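Local structure of cupin domain protein (Microcystis aeruginosa DIANCHI905, 5ZBF) at residues Phe4-Lys9 and Gly180-Ala185. The protein is a cupin-superfamily isomerase that binds iron(II) and 4-hydroxyphenylpyruvic acid and probably acts in building the Choi moiety of aeruginosin. Numbering follows the deposited sequence.
Sequences FFPVPK and GQIYYA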
loop_
_atom_site.group_PDB
_atom_site.type_symbol
_atom_site.label_atom_id
_atom_site.label_comp_id
_atom_site.label_asym_id
_atom_site.label_seq_id
_atom_site.Cartn_x
_atom_site.Cartn_y
_atom_site.Cartn_z
ATOM N N PHE A 4 12.417 5.105 9.547
ATOM C CA PHE A 4 12.062 3.721 9.215
ATOM C C PHE A 4 10.695 3.287 9.731
ATOM O O PHE A 4 10.087 2.369 9.174
ATOM C CB PHE A 4 13.108 2.740 9.751
ATOM C CG PHE A 4 14.509 3.008 9.286
ATOM C CD1 PHE A 4 14.783 3.421 7.980
ATOM C CD2 PHE A 4 15.574 2.789 10.149
ATOM C CE1 PHE A 4 16.085 3.642 7.563
ATOM C CE2 PHE A 4 16.881 3.001 9.735
ATOM C CZ PHE A 4 17.137 3.427 8.439
ATOM N N PHE A 5 10.221 3.929 10.796
ATOM C CA PHE A 5 8.894 3.663 11.341
ATOM C C PHE A 5 8.164 4.994 11.508
ATOM O O PHE A 5 8.029 5.518 12.617
ATOM C CB PHE A 5 8.992 2.899 12.655
ATOM C CG PHE A 5 9.693 1.580 12.516
ATOM C CD1 PHE A 5 9.029 0.484 11.974
ATOM C CD2 PHE A 5 11.027 1.454 12.862
ATOM C CE1 PHE A 5 9.678 -0.734 11.818
ATOM C CE2 PHE A 5 11.682 0.232 12.708
ATOM C CZ PHE A 5 11.002 -0.852 12.192
ATOM N N PRO A 6 7.707 5.553 10.384
ATOM C CA PRO A 6 7.183 6.921 10.421
ATOM C C PRO A 6 5.873 7.071 11.198
ATOM O O PRO A 6 4.995 6.200 11.137
ATOM C CB PRO A 6 6.996 7.272 8.943
ATOM C CG PRO A 6 6.918 5.975 8.223
ATOM C CD PRO A 6 7.769 5.013 9.009
ATOM N N VAL A 7 5.765 8.176 11.928
ATOM C CA VAL A 7 4.550 8.528 12.651
ATOM C C VAL A 7 3.601 9.255 11.693
ATOM O O VAL A 7 4.010 10.221 11.051
ATOM C CB VAL A 7 4.886 9.430 13.852
ATOM C CG1 VAL A 7 3.618 9.866 14.569
ATOM C CG2 VAL A 7 5.841 8.727 14.812
ATOM N N PRO A 8 2.335 8.792 11.581
ATOM C CA PRO A 8 1.415 9.443 10.653
ATOM C C PRO A 8 0.858 10.748 11.205
ATOM O O PRO A 8 0.814 10.944 12.420
ATOM C CB PRO A 8 0.297 8.416 10.485
ATOM C CG PRO A 8 0.286 7.652 11.755
ATOM C CD PRO A 8 1.712 7.630 12.241
ATOM N N LYS A 9 0.447 11.621 10.289
ATOM C CA LYS A 9 -0.282 12.836 10.601
ATOM C C LYS A 9 -1.752 12.605 10.226
ATOM O O LYS A 9 -2.034 12.210 9.098
ATOM C CB LYS A 9 0.272 14.003 9.765
ATOM C CG LYS A 9 1.690 14.399 10.123
ATOM C CD LYS A 9 2.141 15.604 9.324
ATOM N N GLY A 180 -2.206 -0.181 11.188
ATOM C CA GLY A 180 -2.185 1.236 11.533
ATOM C C GLY A 180 -0.810 1.875 11.518
ATOM O O GLY A 180 -0.692 3.102 11.561
ATOM N N GLN A 181 0.226 1.037 11.484
ATOM C CA GLN A 181 1.613 1.466 11.416
ATOM C C GLN A 181 2.193 0.958 10.110
ATOM O O GLN A 181 1.651 0.031 9.512
ATOM C CB GLN A 181 2.420 0.877 12.569
ATOM C CG GLN A 181 1.875 1.189 13.947
ATOM C CD GLN A 181 2.599 0.427 15.042
ATOM O OE1 GLN A 181 2.293 -0.729 15.305
ATOM N NE2 GLN A 181 3.552 1.080 15.693
ATOM N N ILE A 182 3.278 1.575 9.658
ATOM C CA ILE A 182 4.044 1.060 8.516
ATOM C C ILE A 182 5.536 1.012 8.821
ATOM O O ILE A 182 6.021 1.635 9.772
ATOM C CB ILE A 182 3.831 1.885 7.214
ATOM C CG1 ILE A 182 4.568 3.241 7.263
ATOM C CG2 ILE A 182 2.350 2.084 6.924
ATOM C CD1 ILE A 182 4.370 4.075 6.014
ATOM N N TYR A 183 6.266 0.257 8.005
ATOM C CA TYR A 183 7.710 0.400 7.965
ATOM C C TYR A 183 8.102 0.965 6.608
ATOM O O TYR A 183 7.408 0.759 5.601
ATOM C CB TYR A 183 8.451 -0.916 8.272
ATOM C CG TYR A 183 8.314 -1.985 7.214
ATOM C CD1 TYR A 183 9.123 -1.986 6.082
ATOM C CD2 TYR A 183 7.361 -2.983 7.333
ATOM C CE1 TYR A 183 8.981 -2.962 5.097
ATOM C CE2 TYR A 183 7.221 -3.971 6.369
ATOM C CZ TYR A 183 8.027 -3.957 5.249
ATOM O OH TYR A 183 7.866 -4.940 4.297
ATOM N N TYR A 184 9.229 1.660 6.601
ATOM C CA TYR A 184 9.824 2.180 5.384
ATOM C C TYR A 184 11.298 1.796 5.367
ATOM O O TYR A 184 12.047 2.170 6.266
ATOM C CB TYR A 184 9.671 3.700 5.324
ATOM C CG TYR A 184 10.502 4.338 4.236
ATOM C CD1 TYR A 184 10.406 3.901 2.922
ATOM C CD2 TYR A 184 11.390 5.380 4.523
ATOM C CE1 TYR A 184 11.165 4.481 1.915
ATOM C CE2 TYR A 184 12.147 5.967 3.521
ATOM C CZ TYR A 184 12.033 5.510 2.219
ATOM O OH TYR A 184 12.788 6.072 1.208
ATOM N N ALA A 185 11.694 1.044 4.346
ATOM C CA ALA A 185 13.084 0.612 4.184
ATOM C C ALA A 185 13.652 1.255 2.929
ATOM O O ALA A 185 13.326 0.831 1.822
ATOM C CB ALA A 185 13.168 -0.904 4.084
HETATM O O HOH W 1 4.757 3.556 11.377
#
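Pro6 and Ile182 meet at the apolar centre, crossing at about a right angle. CG of the proline ring lies 3.7 Å from Ile182 CG1 and also touches Ile182 CD1. Ile182 CG1 sits between the backbone N and the carbonyl carbon (chi1 74°), which brings it up to the proline ring. An alanine in place of Pro6 would probably open a gap beside Ile182 CG1 and CD1 and let the backbone of the loop turn more freely. The Phe5 side chain crosses that of Tyr183 obliquely, with Phe5 CE1 3.8 Å from Tyr183 CB. On the Phe4 ring, CD1 comes 3.5 Å from Tyr184 O.

The polar edge is mostly backbone. Tyr184 N donates to Phe4 O at 2.8 Å. Two CA-H...O contacts flank it, from Tyr183 CA to Phe4 O and from Phe4 CA to Tyr184 O. Farther along, one water bridges the segments: it donates to Pro6 O at 2.7 Å and accepts from Ile182 N at 3.0 Å.

The loop before strand 9-14 thus lies against the edge of strand 183-185, within the second of the two cupin domains. The other neighbour of that strand is strand 156-161, where Tyr183 and Tyr184 reach Glu157 and Glu156 with their hydroxyls. Phe5 packs on strands 166-170 and 173-177, while Ile182 touches Phe22 and Cys24 of strand 17-24, the strand that pairs with 9-14.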